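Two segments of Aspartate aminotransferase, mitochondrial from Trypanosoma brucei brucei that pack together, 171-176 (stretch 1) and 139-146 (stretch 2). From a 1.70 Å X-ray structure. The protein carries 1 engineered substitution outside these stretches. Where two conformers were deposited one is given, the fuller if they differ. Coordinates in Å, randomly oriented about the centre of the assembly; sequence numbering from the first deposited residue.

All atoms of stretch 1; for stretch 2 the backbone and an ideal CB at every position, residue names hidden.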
# COMPACT_ATOMS: atom_id res chain seq x y z
N SER A 171 -4.49 -29.42 0.98
CA SER A 171 -5.11 -28.30 0.29
C SER A 171 -5.09 -27.04 1.16
O SER A 171 -5.17 -27.11 2.39
CB SER A 171 -6.56 -28.64 -0.11
OG SER A 171 -6.59 -29.67 -1.10
N VAL A 172 -4.97 -25.88 0.52
CA VAL A 172 -5.12 -24.62 1.24
C VAL A 172 -6.63 -24.30 1.35
O VAL A 172 -7.34 -24.33 0.34
CB VAL A 172 -4.34 -23.49 0.55
CG1 VAL A 172 -4.54 -22.17 1.30
CG2 VAL A 172 -2.86 -23.87 0.46
N ILE A 173 -7.10 -24.01 2.56
CA ILE A 173 -8.54 -23.83 2.78
C ILE A 173 -8.79 -22.44 3.34
O ILE A 173 -8.38 -22.16 4.47
CB ILE A 173 -9.11 -24.86 3.77
CG1 ILE A 173 -8.74 -26.30 3.36
CG2 ILE A 173 -10.65 -24.70 3.93
CD1 ILE A 173 -9.40 -26.80 2.07
N LEU A 174 -9.42 -21.60 2.54
CA LEU A 174 -9.78 -20.23 2.93
C LEU A 174 -11.08 -20.22 3.74
O LEU A 174 -12.08 -20.73 3.26
CB LEU A 174 -9.96 -19.37 1.68
CG LEU A 174 -10.26 -17.88 1.84
CD1 LEU A 174 -9.08 -17.21 2.53
CD2 LEU A 174 -10.48 -17.30 0.45
N VAL A 175 -11.04 -19.64 4.94
CA VAL A 175 -12.26 -19.55 5.77
C VAL A 175 -12.40 -18.13 6.32
O VAL A 175 -11.40 -17.49 6.63
CB VAL A 175 -12.25 -20.56 6.95
CG1 VAL A 175 -12.23 -22.02 6.45
CG2 VAL A 175 -11.09 -20.29 7.94
N HIS A 176 -13.64 -17.66 6.44
CA HIS A 176 -13.88 -16.34 7.06
C HIS A 176 -14.02 -16.56 8.58
O HIS A 176 -14.78 -17.42 9.00
CB HIS A 176 -15.17 -15.69 6.53
CG HIS A 176 -15.18 -15.43 5.05
ND1 HIS A 176 -15.74 -14.29 4.51
CD2 HIS A 176 -14.75 -16.18 4.00
CE1 HIS A 176 -15.64 -14.33 3.20
NE2 HIS A 176 -15.04 -15.47 2.86
N UNK A 139 -1.01 -16.92 -8.14
CA UNK A 139 -0.74 -18.17 -8.84
C UNK A 139 -1.66 -19.31 -8.46
O UNK A 139 -1.37 -20.48 -8.73
CB UNK A 139 0.71 -18.60 -8.58
N UNK A 140 -2.77 -18.99 -7.82
CA UNK A 140 -3.69 -20.05 -7.39
C UNK A 140 -5.11 -19.85 -7.86
O UNK A 140 -5.67 -18.75 -7.77
CB UNK A 140 -3.68 -20.16 -5.86
N UNK A 141 -5.71 -20.96 -8.31
CA UNK A 141 -7.12 -21.00 -8.66
C UNK A 141 -8.03 -21.20 -7.45
O UNK A 141 -7.92 -22.20 -6.74
CB UNK A 141 -7.36 -22.12 -9.68
N UNK A 142 -8.90 -20.23 -7.19
CA UNK A 142 -9.91 -20.38 -6.14
C UNK A 142 -11.00 -21.33 -6.58
O UNK A 142 -11.59 -21.16 -7.65
CB UNK A 142 -10.51 -19.02 -5.77
N UNK A 143 -11.26 -22.34 -5.77
CA UNK A 143 -12.25 -23.36 -6.12
C UNK A 143 -13.22 -23.55 -4.95
O UNK A 143 -12.83 -23.46 -3.79
CB UNK A 143 -11.57 -24.68 -6.48
N UNK A 144 -14.50 -23.78 -5.25
CA UNK A 144 -15.46 -23.73 -4.13
C UNK A 144 -15.58 -24.97 -3.25
O UNK A 144 -15.32 -26.10 -3.69
CB UNK A 144 -16.85 -23.43 -4.70
N UNK A 145 -15.99 -24.74 -1.99
CA UNK A 145 -16.59 -25.79 -1.15
C UNK A 145 -18.00 -25.37 -0.76
O UNK A 145 -18.30 -24.18 -0.65
CB UNK A 145 -15.74 -26.05 0.10
N UNK A 146 -18.86 -26.36 -0.57
CA UNK A 146 -20.22 -26.11 -0.14
C UNK A 146 -20.23 -25.32 1.16
O UNK A 146 -19.45 -25.60 2.08
CB UNK A 146 -20.98 -27.43 0.03

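Stretch 1 offers a strand, 172-176, with mostly apolar side chains. The strand at 141-145 crosses it at 66°, and the two axes stay 9.1 Å apart at their closest.

Position 139 has phi/psi of 95/16. Positive phi by itself favours glycine, though asparagine is sometimes found there. Nothing of stretch 1 is near. The residue is Gly 139, the first residue to leave helical angles after a helix, in a Schellman motif.

Position 140 points its CA-to-CB bond toward stretch 1. The ideal CB has no atom of that stretch within 5.5 Å, so a short side chain would not reach it. The methyls of Val 172 lie ahead. A long, flexible apolar chain suits, and methionine fits best; a shorter one such as leucine would stop short of Val 172. The residue is Met 140. With chi1 m, chi2 t and chi3 p, it brings CE to 4.1 Å from CG2 of Val 172, an apolar contact.

Position 141 is out of reach, and stretch 1 sets no demand; many polar residues would do. It is Glu 141.

Position 142 points sideways, but its CA is 9.1 Å from the CA of Leu 174. The isobutyl group of Leu 174 offers an apolar surface. Leucine, isoleucine or methionine could turn an end toward it. The residue is Leu 142, chi1 t and chi2 p. Its CD1 comes to 4.3 Å from CD2 of Leu 174, a loose apolar contact.

Position 143 is out of reach again. Its phi/psi of -130/143 suits a beta-branched residue, among others. It is Thr 143.

Position 144 is also out of reach. Its phi of -81 is compatible with proline but does not require it. It is Pro 144.

Position 145 points toward stretch 1, with open space beyond its CB. Past that space lie CG2 of Ile 173 and the carbonyl O of Leu 174. A long side chain with an apolar body and a donor at its end would suit. Tyrosine fits well; a long polar chain might also reach. The residue is Tyr 145, chi1 p. Its OH donates a hydrogen bond to O of Leu 174 at 2.6 Å, and this acceptor lies at the ring edge. CE2 of Tyr 145 packs 4.0 Å from CG2 of Ile 173. A water donates to OH of Tyr 145 and accepts from N of His 176, extending the link along the strand.

Position 146 is out of reach. Small polar residues are among many that fit. It is Ser 146.

Stretch 2, residues 139-146: GMELTPYS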
# COMPACT_ATOMS: atom_id res chain seq x y z
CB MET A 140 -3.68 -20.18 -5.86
CG MET A 140 -2.30 -20.59 -5.29
SD MET A 140 -2.23 -20.10 -3.56
CE MET A 140 -3.19 -21.40 -2.82
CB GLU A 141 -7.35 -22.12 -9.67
CG GLU A 141 -8.76 -22.16 -10.19
CD GLU A 141 -9.03 -23.38 -11.04
OE1 GLU A 141 -8.09 -24.19 -11.23
OE2 GLU A 141 -10.17 -23.53 -11.52
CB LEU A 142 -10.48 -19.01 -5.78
CG LEU A 142 -11.52 -18.95 -4.66
CD1 LEU A 142 -10.90 -19.26 -3.31
CD2 LEU A 142 -12.11 -17.52 -4.63
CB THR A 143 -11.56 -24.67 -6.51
OG1 THR A 143 -12.50 -25.55 -7.14
CG2 THR A 143 -10.96 -25.35 -5.30
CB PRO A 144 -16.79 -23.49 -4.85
CG PRO A 144 -16.60 -24.18 -6.17
CD PRO A 144 -15.18 -23.84 -6.56
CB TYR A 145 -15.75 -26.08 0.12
CG TYR A 145 -15.43 -24.91 1.04
CD1 TYR A 145 -16.38 -24.37 1.91
CD2 TYR A 145 -14.14 -24.38 1.09
CE1 TYR A 145 -16.07 -23.32 2.78
CE2 TYR A 145 -13.82 -23.32 1.96
CZ TYR A 145 -14.78 -22.80 2.79
OH TYR A 145 -14.47 -21.77 3.64
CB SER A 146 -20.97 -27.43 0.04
OG SER A 146 -21.03 -28.16 -1.17
O HOH W 1 -15.60 -19.38 4.90
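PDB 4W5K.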